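Local atomic coordinates of actin depolymerization factor 2 (Plasmodium berghei, PDB entry 2XFA), a protein that binds actin and, as a member of the ADF/cofilin family, probably helps to disassemble actin filaments in the malaria parasite. Residues Y34-L39 with M108-S113; T54-I59 with D78-T83; R62-L67 with N135-E140; T70-I75 with F96-L101. All blocks are in the same frame, centred on the assembly; numbering follows the deposited sequence.

Interaction 1 (Y34-L39 with M108-S113)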
# COMPACT_ATOMS: atom_id res chain seq x y z
N TYR A 34 -2.40 0.22 5.82
CA TYR A 34 -3.73 0.31 6.42
C TYR A 34 -4.24 -1.09 6.64
O TYR A 34 -3.86 -2.00 5.92
CB TYR A 34 -4.72 0.95 5.43
CG TYR A 34 -4.42 2.35 5.05
CD1 TYR A 34 -4.85 3.41 5.84
CD2 TYR A 34 -3.73 2.64 3.88
CE1 TYR A 34 -4.59 4.71 5.48
CE2 TYR A 34 -3.46 3.93 3.52
CZ TYR A 34 -3.90 4.96 4.33
OH TYR A 34 -3.64 6.26 3.98
N LYS A 35 -5.17 -1.25 7.59
CA LYS A 35 -5.76 -2.55 7.78
C LYS A 35 -7.21 -2.40 8.16
O LYS A 35 -7.67 -1.32 8.52
CB LYS A 35 -5.03 -3.29 8.90
CG LYS A 35 -5.27 -2.65 10.25
CD LYS A 35 -4.32 -3.18 11.32
CE LYS A 35 -5.06 -3.32 12.66
NZ LYS A 35 -4.34 -2.68 13.79
N ILE A 36 -7.96 -3.49 8.08
CA ILE A 36 -9.32 -3.47 8.59
C ILE A 36 -9.31 -3.94 10.03
O ILE A 36 -8.94 -5.07 10.33
CB ILE A 36 -10.27 -4.31 7.73
CG1 ILE A 36 -10.26 -3.76 6.30
CG2 ILE A 36 -11.69 -4.28 8.32
CD1 ILE A 36 -10.90 -4.66 5.26
N GLU A 37 -9.67 -3.04 10.93
CA GLU A 37 -9.74 -3.38 12.34
C GLU A 37 -11.13 -3.87 12.72
O GLU A 37 -12.14 -3.29 12.33
CB GLU A 37 -9.37 -2.17 13.19
CG GLU A 37 -8.93 -2.53 14.60
CD GLU A 37 -8.66 -1.32 15.47
OE1 GLU A 37 -9.41 -0.33 15.36
OE2 GLU A 37 -7.69 -1.38 16.26
N ASN A 38 -11.16 -4.95 13.49
CA ASN A 38 -12.41 -5.52 13.97
C ASN A 38 -13.45 -5.72 12.88
O ASN A 38 -14.65 -5.73 13.15
CB ASN A 38 -12.97 -4.67 15.11
CG ASN A 38 -12.05 -4.65 16.31
OD1 ASN A 38 -11.32 -5.62 16.56
ND2 ASN A 38 -12.09 -3.56 17.07
N LEU A 39 -12.98 -5.85 11.64
CA LEU A 39 -13.81 -6.22 10.51
C LEU A 39 -14.80 -5.15 10.08
O LEU A 39 -15.79 -5.46 9.43
CB LEU A 39 -14.58 -7.51 10.82
CG LEU A 39 -13.89 -8.84 10.57
CD1 LEU A 39 -12.44 -8.78 11.02
CD2 LEU A 39 -14.63 -9.96 11.28
N MET A 108 -11.98 -11.85 0.97
CA MET A 108 -13.15 -11.24 0.34
C MET A 108 -13.45 -9.84 0.89
O MET A 108 -13.64 -8.91 0.12
CB MET A 108 -14.37 -12.16 0.42
CG MET A 108 -14.22 -13.41 -0.45
SD MET A 108 -15.64 -14.53 -0.45
CE MET A 108 -16.70 -13.81 -1.71
N LEU A 109 -13.43 -9.68 2.21
CA LEU A 109 -13.67 -8.38 2.82
C LEU A 109 -12.69 -7.30 2.37
O LEU A 109 -13.08 -6.18 2.07
CB LEU A 109 -13.64 -8.49 4.34
CG LEU A 109 -14.33 -7.30 5.00
CD1 LEU A 109 -15.84 -7.52 5.04
CD2 LEU A 109 -13.77 -7.06 6.39
N TYR A 110 -11.40 -7.63 2.32
CA TYR A 110 -10.42 -6.66 1.85
C TYR A 110 -10.67 -6.27 0.38
O TYR A 110 -10.63 -5.10 0.02
CB TYR A 110 -9.00 -7.18 2.04
CG TYR A 110 -8.41 -6.83 3.38
CD1 TYR A 110 -8.60 -7.65 4.47
CD2 TYR A 110 -7.68 -5.68 3.54
CE1 TYR A 110 -8.03 -7.33 5.71
CE2 TYR A 110 -7.10 -5.37 4.76
CZ TYR A 110 -7.28 -6.20 5.83
OH TYR A 110 -6.72 -5.85 7.03
N ALA A 111 -10.91 -7.26 -0.46
CA ALA A 111 -11.17 -7.00 -1.86
C ALA A 111 -12.44 -6.18 -2.01
O ALA A 111 -12.48 -5.26 -2.80
CB ALA A 111 -11.27 -8.30 -2.65
N ALA A 112 -13.46 -6.51 -1.23
CA ALA A 112 -14.75 -5.86 -1.41
C ALA A 112 -14.74 -4.45 -0.85
O ALA A 112 -15.62 -3.66 -1.16
CB ALA A 112 -15.87 -6.68 -0.77
N SER A 113 -13.73 -4.13 -0.04
CA SER A 113 -13.58 -2.83 0.62
C SER A 113 -12.55 -1.95 -0.07
O SER A 113 -12.51 -0.74 0.16
CB SER A 113 -13.12 -3.03 2.08
OG SER A 113 -14.08 -3.74 2.85
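One straight hydrogen bond joins strand 34-37 to helix 108-113: the backbone N of Ile36 gives its hydrogen to Tyr110 OH at 2.9 Å, with an N-H...O angle of 173°. The phenol oxygen thus ends on the strand backbone, and Lys35 CA lies at the ring's edge, near its plane.

The apolar part of the contact belongs to Ile36. Its CG1 is anti to the carbonyl carbon (chi1 -59°) and chi2 is extended, which sets CD1 squarely over the middle of the Tyr110 ring, a CH-pi contact 3.6 Å from the centroid. The same methyl meets Leu109 CD2 at 3.9 Å, and CG2 touches that leucine methyl too. Tyr110 is therefore held twice by one residue, at its hydroxyl by the amide and over one face by the methyl.

Within the helix, Ser113 OG donates back to Leu109 O at 2.7 Å, approaching from above the carbonyl plane.

Helix 104-118 here packs across strand 31-37 of the central mixed sheet of the ADF/cofilin fold, the two short segments running at 117° to each other. Val10 touches Leu109 and Ser113 from the N-terminal loop, while Tyr74 and Phe96 of the adjoining strands 73-81 and 89-97 pack against Tyr110.

Interaction 2 (T54-I59 with D78-T83)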
# COMPACT_ATOMS: atom_id res chain seq x y z
N THR A 54 15.51 6.66 0.66
CA THR A 54 15.71 7.11 -0.71
C THR A 54 15.65 5.98 -1.72
O THR A 54 15.21 6.17 -2.85
CB THR A 54 17.07 7.79 -0.85
OG1 THR A 54 18.07 6.81 -1.11
CG2 THR A 54 17.41 8.52 0.44
N SER A 55 16.13 4.81 -1.32
CA SER A 55 16.22 3.66 -2.21
C SER A 55 14.84 3.03 -2.44
O SER A 55 14.07 2.88 -1.50
CB SER A 55 17.16 2.62 -1.60
OG SER A 55 17.51 1.62 -2.53
N LEU A 56 14.54 2.66 -3.68
CA LEU A 56 13.31 1.94 -3.99
C LEU A 56 13.35 0.55 -3.36
O LEU A 56 12.44 0.13 -2.63
CB LEU A 56 13.15 1.78 -5.50
CG LEU A 56 11.89 1.03 -5.94
CD1 LEU A 56 10.66 1.71 -5.37
CD2 LEU A 56 11.80 0.96 -7.46
N ASP A 57 14.42 -0.16 -3.67
CA ASP A 57 14.65 -1.47 -3.11
C ASP A 57 14.62 -1.42 -1.60
O ASP A 57 14.04 -2.29 -0.97
CB ASP A 57 15.97 -1.96 -3.64
CG ASP A 57 16.13 -1.64 -5.11
OD1 ASP A 57 15.67 -2.46 -5.94
OD2 ASP A 57 16.65 -0.54 -5.44
N ASN A 58 15.18 -0.37 -1.02
CA ASN A 58 15.08 -0.25 0.43
C ASN A 58 13.66 0.01 0.89
O ASN A 58 13.25 -0.47 1.94
CB ASN A 58 16.03 0.81 0.99
CG ASN A 58 16.73 0.34 2.26
OD1 ASN A 58 16.21 0.51 3.36
ND2 ASN A 58 17.90 -0.26 2.10
N ILE A 59 12.89 0.76 0.12
CA ILE A 59 11.55 1.03 0.62
C ILE A 59 10.68 -0.24 0.53
O ILE A 59 9.93 -0.54 1.45
CB ILE A 59 10.93 2.30 -0.03
CG1 ILE A 59 9.54 2.55 0.52
CG2 ILE A 59 10.86 2.16 -1.53
CD1 ILE A 59 8.49 1.88 -0.27
N ASP A 78 5.09 6.23 -1.53
CA ASP A 78 5.66 7.25 -2.43
C ASP A 78 6.98 6.72 -2.98
O ASP A 78 8.02 6.82 -2.34
CB ASP A 78 5.89 8.53 -1.64
CG ASP A 78 5.81 9.77 -2.50
OD1 ASP A 78 5.51 9.66 -3.72
OD2 ASP A 78 6.04 10.87 -1.95
N MET A 79 6.93 6.12 -4.17
CA MET A 79 8.08 5.44 -4.74
C MET A 79 8.99 6.38 -5.52
O MET A 79 8.52 7.09 -6.41
CB MET A 79 7.61 4.32 -5.67
CG MET A 79 6.77 3.28 -4.98
SD MET A 79 7.71 2.54 -3.63
CE MET A 79 6.90 0.94 -3.51
N PRO A 80 10.29 6.38 -5.20
CA PRO A 80 11.26 7.23 -5.91
C PRO A 80 11.63 6.61 -7.25
O PRO A 80 12.43 5.68 -7.29
CB PRO A 80 12.49 7.21 -4.98
CG PRO A 80 12.07 6.46 -3.73
CD PRO A 80 10.92 5.61 -4.12
N ILE A 81 11.06 7.12 -8.33
CA ILE A 81 11.24 6.47 -9.62
C ILE A 81 11.78 7.38 -10.73
O ILE A 81 11.15 8.36 -11.13
CB ILE A 81 9.95 5.77 -10.07
CG1 ILE A 81 9.70 4.54 -9.21
CG2 ILE A 81 10.05 5.36 -11.52
CD1 ILE A 81 8.44 3.83 -9.56
N PRO A 82 12.98 7.04 -11.22
CA PRO A 82 13.63 7.85 -12.26
C PRO A 82 12.90 7.74 -13.59
O PRO A 82 12.48 6.65 -14.00
CB PRO A 82 15.02 7.22 -12.36
CG PRO A 82 14.83 5.81 -11.92
CD PRO A 82 13.77 5.85 -10.86
N THR A 83 12.73 8.88 -14.25
CA THR A 83 12.14 8.93 -15.58
C THR A 83 12.97 8.07 -16.54
O THR A 83 14.04 7.58 -16.16
CB THR A 83 12.06 10.39 -16.12
OG1 THR A 83 13.37 10.98 -16.11
CG2 THR A 83 11.13 11.23 -15.25
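Apolar packing carries this contact, and its closest apolar approaches converge on the sulfur of Met79. The methionine leaves strand 78-81 with CG anti to the carbonyl carbon and then bends at chi2 (-59°), so that SD and CE swing over toward the first turn of helix 56-59. Two methyls meet the sulfur there: Leu56 CD1 lies 3.5 Å from Met79 SD, and Ile59 CD1 is equally near at 3.5 Å from Met79 SD. Both branched chains stand roughly perpendicular to the methionine. Each has its CG or CG1 anti to the backbone N, with chi1 at 180°, which carries the delta methyl out from the helix. Ile59 CD1 also reaches Met79 CE, at 3.7 Å.

Pro80 makes the other half of the contact. Its CD faces Leu56 CD1 at 4.1 Å, while its CG rests against the carbonyl oxygen of Thr54, 3.3 Å from Thr54 O, just ahead of the helix.

The polar bonds within 54-59 belong to the start of the helix. Ser55 is the N-cap, and its OG takes a weak bond from Asn58 N; a backbone bond from Ile59 N to Ser55 O, 2.9 Å, closes the first turn.

The contact thus sets the N-terminal turn of helix 56-65 against the C-terminal end of strand 73-81 in the central sheet of the ADF/cofilin fold. Leu141 and Ile145 of helix 137-146 also touch Met79, and Tyr93 of strand 89-97 packs on it, so the methionine lies between the sheet and two helices. Asp57 forms a salt bridge to Lys142 of helix 137-146.

Interaction 3 (R62-L67 with N135-E140)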
# COMPACT_ATOMS: atom_id res chain seq x y z
N ARG A 62 11.53 -2.48 3.40
CA ARG A 62 10.89 -2.02 4.63
C ARG A 62 9.40 -2.34 4.67
O ARG A 62 8.86 -2.74 5.70
CB ARG A 62 11.08 -0.51 4.78
CG ARG A 62 12.54 -0.08 4.85
CD ARG A 62 13.02 0.00 6.27
NE ARG A 62 12.72 1.30 6.86
CZ ARG A 62 13.61 2.26 7.04
NH1 ARG A 62 14.88 2.09 6.68
NH2 ARG A 62 13.24 3.41 7.59
N ILE A 63 8.72 -2.17 3.55
CA ILE A 63 7.31 -2.51 3.49
C ILE A 63 7.12 -3.99 3.72
O ILE A 63 6.26 -4.39 4.47
CB ILE A 63 6.67 -2.16 2.13
CG1 ILE A 63 6.70 -0.65 1.92
CG2 ILE A 63 5.25 -2.65 2.09
CD1 ILE A 63 6.20 -0.25 0.53
N LYS A 64 7.96 -4.79 3.06
CA LYS A 64 7.84 -6.24 3.14
C LYS A 64 7.98 -6.73 4.58
O LYS A 64 7.27 -7.62 5.01
CB LYS A 64 8.88 -6.90 2.25
CG LYS A 64 8.85 -8.42 2.29
CD LYS A 64 10.21 -8.98 2.67
CE LYS A 64 10.12 -10.48 2.94
NZ LYS A 64 11.46 -11.06 3.31
N ASN A 65 8.88 -6.12 5.33
CA ASN A 65 9.11 -6.56 6.70
C ASN A 65 7.90 -6.29 7.59
O ASN A 65 7.81 -6.84 8.67
CB ASN A 65 10.37 -5.93 7.27
CG ASN A 65 11.62 -6.51 6.66
OD1 ASN A 65 11.65 -7.68 6.29
ND2 ASN A 65 12.67 -5.69 6.55
N ASN A 66 6.97 -5.47 7.11
CA ASN A 66 5.71 -5.20 7.84
C ASN A 66 4.54 -6.08 7.42
O ASN A 66 3.43 -5.93 7.94
CB ASN A 66 5.26 -3.74 7.68
CG ASN A 66 6.18 -2.75 8.36
OD1 ASN A 66 6.93 -2.03 7.71
ND2 ASN A 66 6.12 -2.71 9.69
N LEU A 67 4.76 -6.97 6.46
CA LEU A 67 3.68 -7.80 5.93
C LEU A 67 3.82 -9.24 6.38
O LEU A 67 4.90 -9.66 6.79
CB LEU A 67 3.69 -7.73 4.40
CG LEU A 67 3.54 -6.29 3.87
CD1 LEU A 67 3.65 -6.25 2.35
CD2 LEU A 67 2.20 -5.69 4.35
N ASN A 135 7.65 -14.57 0.28
CA ASN A 135 9.00 -14.75 -0.27
C ASN A 135 9.28 -14.09 -1.63
O ASN A 135 10.44 -13.85 -1.99
CB ASN A 135 9.34 -16.24 -0.42
CG ASN A 135 9.56 -16.90 0.91
OD1 ASN A 135 9.78 -16.23 1.92
ND2 ASN A 135 9.51 -18.22 0.92
N GLU A 136 8.23 -13.84 -2.41
CA GLU A 136 8.42 -13.22 -3.72
C GLU A 136 7.88 -11.80 -3.78
O GLU A 136 8.05 -11.12 -4.78
CB GLU A 136 7.80 -14.06 -4.84
CG GLU A 136 8.45 -15.41 -5.04
CD GLU A 136 7.52 -16.54 -4.67
OE1 GLU A 136 7.93 -17.40 -3.86
OE2 GLU A 136 6.37 -16.56 -5.17
N PHE A 137 7.26 -11.34 -2.69
CA PHE A 137 6.73 -9.99 -2.64
C PHE A 137 7.73 -8.99 -3.27
O PHE A 137 7.42 -8.30 -4.22
CB PHE A 137 6.41 -9.57 -1.19
CG PHE A 137 5.85 -8.16 -1.07
CD1 PHE A 137 6.67 -7.10 -0.75
CD2 PHE A 137 4.51 -7.91 -1.31
CE1 PHE A 137 6.17 -5.79 -0.65
CE2 PHE A 137 4.00 -6.61 -1.22
CZ PHE A 137 4.84 -5.55 -0.88
N GLU A 138 8.94 -8.98 -2.74
CA GLU A 138 9.94 -7.97 -3.07
C GLU A 138 10.32 -8.02 -4.54
O GLU A 138 10.43 -6.99 -5.18
CB GLU A 138 11.17 -8.21 -2.18
CG GLU A 138 12.15 -7.06 -2.07
CD GLU A 138 13.31 -7.40 -1.11
OE1 GLU A 138 13.14 -7.23 0.12
OE2 GLU A 138 14.39 -7.83 -1.59
N GLU A 139 10.52 -9.22 -5.07
CA GLU A 139 10.90 -9.34 -6.48
C GLU A 139 9.73 -9.01 -7.41
O GLU A 139 9.89 -8.41 -8.46
CB GLU A 139 11.44 -10.74 -6.79
CG GLU A 139 11.73 -10.94 -8.27
CD GLU A 139 12.64 -12.13 -8.56
OE1 GLU A 139 12.56 -13.15 -7.83
OE2 GLU A 139 13.44 -12.04 -9.53
N GLU A 140 8.54 -9.41 -7.01
CA GLU A 140 7.37 -9.20 -7.84
C GLU A 140 7.04 -7.71 -7.92
O GLU A 140 6.82 -7.18 -9.00
CB GLU A 140 6.18 -10.00 -7.30
CG GLU A 140 5.25 -10.45 -8.40
CD GLU A 140 4.18 -11.43 -7.94
OE1 GLU A 140 4.37 -12.66 -8.13
OE2 GLU A 140 3.15 -10.96 -7.40
O HOH W 1 10.54 -13.69 3.14
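Phe137 is the residue most buried by this contact, and its ring is what segment 62-67 packs against. With CG anti to the backbone N (chi1 180°), the ring stretches from the first turn of helix 137-140 toward the other segment. Leu67 CD1 sits over one face, offset toward the rim: it is 3.5 Å from Phe137 CZ, and the CH-pi line to the centroid measures 3.8 Å, 23° off the ring normal. Leu67 lies roughly perpendicular to the phenylalanine, as does Ile63, whose CG2 makes a looser contact of 4.2 Å with Phe137 CZ.

Lys64 comes next in buried area and works with both halves of its chain. Lys64 CB meets the ring obliquely, 3.7 Å from Phe137 CD1, as the two side chains run antiparallel past one another. A bend at chi2 (-124°) then turns the extended remainder outward, where the ammonium gives a hydrogen bond to a water, 2.8 Å from Lys64 NZ to the water oxygen. That water donates in turn to Asn135 OD1 at 2.9 Å, bridging the segments along their outer side.

Glu138 OE1 lies 4.3 Å from Lys64 CD and 5.3 Å from Lys64 NZ; the opposite charges are near but not in contact, though the carboxylate probably favours the ammonium there.

Trp97 of strand 89-97 meets Phe137 edge-to-face, and Ile75 of strand 73-81 touches Ile63 and Leu67. In this protein Phe137 lies between helices 56-65 and 137-146, the pair that packs side by side on one face of the central mixed sheet in the layered ADF-homology fold.

Interaction 4 (T70-I75 with F96-L101)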
# COMPACT_ATOMS: atom_id res chain seq x y z
N THR A 70 -0.15 -14.26 6.02
CA THR A 70 -1.44 -14.72 6.50
C THR A 70 -2.41 -13.56 6.74
O THR A 70 -3.48 -13.76 7.31
CB THR A 70 -1.30 -15.41 7.86
OG1 THR A 70 -0.73 -14.47 8.77
CG2 THR A 70 -0.43 -16.67 7.77
N GLU A 71 -2.03 -12.35 6.35
CA GLU A 71 -2.95 -11.23 6.45
C GLU A 71 -2.89 -10.19 5.33
O GLU A 71 -1.81 -9.78 4.91
CB GLU A 71 -2.84 -10.53 7.80
CG GLU A 71 -1.49 -10.07 8.19
CD GLU A 71 -1.47 -9.73 9.67
OE1 GLU A 71 -2.57 -9.57 10.24
OE2 GLU A 71 -0.37 -9.64 10.26
N CYS A 72 -4.07 -9.77 4.89
CA CYS A 72 -4.20 -8.71 3.88
C CYS A 72 -3.90 -7.31 4.41
O CYS A 72 -4.19 -6.99 5.56
CB CYS A 72 -5.61 -8.76 3.29
SG CYS A 72 -6.02 -10.33 2.57
N ARG A 73 -3.29 -6.49 3.56
CA ARG A 73 -3.05 -5.08 3.85
C ARG A 73 -3.28 -4.19 2.61
O ARG A 73 -3.18 -4.65 1.49
CB ARG A 73 -1.62 -4.86 4.35
CG ARG A 73 -1.34 -5.44 5.77
CD ARG A 73 -2.30 -4.87 6.80
NE ARG A 73 -1.94 -5.21 8.18
CZ ARG A 73 -2.54 -6.16 8.89
NH1 ARG A 73 -3.50 -6.88 8.34
NH2 ARG A 73 -2.15 -6.40 10.15
N TYR A 74 -3.56 -2.91 2.83
CA TYR A 74 -3.44 -1.92 1.76
C TYR A 74 -2.20 -1.13 2.07
O TYR A 74 -1.96 -0.72 3.21
CB TYR A 74 -4.63 -0.96 1.77
CG TYR A 74 -5.97 -1.61 1.73
CD1 TYR A 74 -6.32 -2.43 0.67
CD2 TYR A 74 -6.88 -1.42 2.75
CE1 TYR A 74 -7.56 -3.02 0.61
CE2 TYR A 74 -8.12 -2.01 2.70
CZ TYR A 74 -8.45 -2.80 1.63
OH TYR A 74 -9.69 -3.39 1.56
N ILE A 75 -1.39 -0.90 1.06
CA ILE A 75 -0.22 -0.08 1.26
C ILE A 75 -0.25 1.10 0.28
O ILE A 75 -0.51 0.92 -0.91
CB ILE A 75 1.07 -0.91 1.03
CG1 ILE A 75 1.06 -2.17 1.92
CG2 ILE A 75 2.31 -0.08 1.28
CD1 ILE A 75 0.87 -3.44 1.11
N PHE A 96 -2.49 -3.55 -2.99
CA PHE A 96 -3.36 -4.42 -2.24
C PHE A 96 -2.63 -5.75 -2.08
O PHE A 96 -2.50 -6.54 -3.03
CB PHE A 96 -4.71 -4.59 -2.94
CG PHE A 96 -5.63 -5.60 -2.30
CD1 PHE A 96 -5.53 -5.90 -0.93
CD2 PHE A 96 -6.60 -6.23 -3.05
CE1 PHE A 96 -6.38 -6.84 -0.36
CE2 PHE A 96 -7.45 -7.17 -2.49
CZ PHE A 96 -7.36 -7.47 -1.15
N TRP A 97 -2.12 -5.96 -0.87
CA TRP A 97 -1.45 -7.21 -0.48
C TRP A 97 -2.50 -8.20 -0.03
O TRP A 97 -3.19 -7.98 0.98
CB TRP A 97 -0.50 -6.93 0.66
CG TRP A 97 0.15 -8.16 1.29
CD1 TRP A 97 0.12 -8.50 2.62
CD2 TRP A 97 0.94 -9.18 0.65
NE1 TRP A 97 0.85 -9.66 2.85
CE2 TRP A 97 1.35 -10.10 1.66
CE3 TRP A 97 1.35 -9.39 -0.66
CZ2 TRP A 97 2.14 -11.23 1.38
CZ3 TRP A 97 2.13 -10.52 -0.94
CH2 TRP A 97 2.51 -11.42 0.08
N SER A 98 -2.63 -9.27 -0.80
CA SER A 98 -3.62 -10.28 -0.53
C SER A 98 -3.03 -11.67 -0.68
O SER A 98 -3.16 -12.29 -1.73
CB SER A 98 -4.81 -10.11 -1.49
OG SER A 98 -5.86 -11.00 -1.16
N PRO A 99 -2.36 -12.17 0.38
CA PRO A 99 -1.66 -13.46 0.29
C PRO A 99 -2.59 -14.65 0.38
O PRO A 99 -3.70 -14.56 0.91
CB PRO A 99 -0.70 -13.45 1.50
CG PRO A 99 -1.35 -12.61 2.50
CD PRO A 99 -2.20 -11.55 1.71
N GLY A 100 -2.13 -15.78 -0.14
CA GLY A 100 -2.92 -16.99 -0.22
C GLY A 100 -3.30 -17.60 1.11
O GLY A 100 -4.35 -18.24 1.21
N LEU A 101 -2.47 -17.40 2.14
CA LEU A 101 -2.73 -18.03 3.44
C LEU A 101 -3.61 -17.19 4.35
O LEU A 101 -3.84 -17.53 5.51
CB LEU A 101 -1.41 -18.39 4.16
CG LEU A 101 -0.76 -19.63 3.55
CD1 LEU A 101 0.54 -19.97 4.30
CD2 LEU A 101 -1.76 -20.80 3.61
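Phe96 and Trp97 both hold CG anti to the backbone N (chi1 174° and 173°), yet as successive strand residues they send their rings to opposite faces of the sheet. Tyr74, with CG anti to the carbonyl carbon, lies beside Phe96 and points the same way; the rings meet obliquely, Tyr74 CE1 lying 3.8 Å from Phe96 CD1. On the Trp97 face, Ile75 runs alongside the tryptophan and brings CD1 to 3.8 Å from Trp97 CB.

Arg73 and Trp97 form an antiparallel hydrogen-bonded pair. Arg73 N gives to Trp97 O at 3.0 Å, in the carbonyl plane and on a lone pair; Trp97 N answers to Arg73 O at 2.9 Å, nearly along the C=O axis. Tyr74 and Phe96 make the adjacent non-hydrogen-bonded pair.

Past the strand ends the ladder gives way to looser contacts. Cys72 CA makes a CA-H...O contact with Trp97 O, and Cys72 SG lies near Ser98 OG, whose hydrogen-bond partner is Lys107. Pro99 CD covers part of one face of the indole, while Trp97 NE1 bonds to Lys68 O.

Arg73 folds back over its own segment: NH1 donates to Cys72 O at 2.9 Å, and NH2 forms a salt bridge with Glu71 OE1 at 3.2 Å. Its NE has a second carboxylate partner in Asp45, so the guanidinium is gripped from three directions and probably keeps its charge. The chemistry is thus divided: backbone bonds fix the hairpin register, Tyr74 and Phe96 pack on one face and Trp97 on the other, and the arginine links Glu71 of its own segment with Asp45 of strand 41-48.

How the interactions relate
Interaction 4 lies within the mixed sheet, interactions 1 and 2 pack helices on it, and interaction 3 joins two helices that lie on it. Interactions 2 and 4 use the two ends of strand 73-81, their centres about 22 Å apart; interactions 2 and 3 use the two ends of helix 56-65. The centre of interaction 4 is about 10 Å from that of interaction 1, which it joins through a hydrogen bond from Tyr74 OH to Tyr110 O, and about 11 Å from that of interaction 3, where Leu67 packs against Arg73 and Trp97. Along the chain, interactions 2 and 4 fall between the segments of interaction 1, whereas interaction 3 crosses it, interleaving early and late segments in one compact domain.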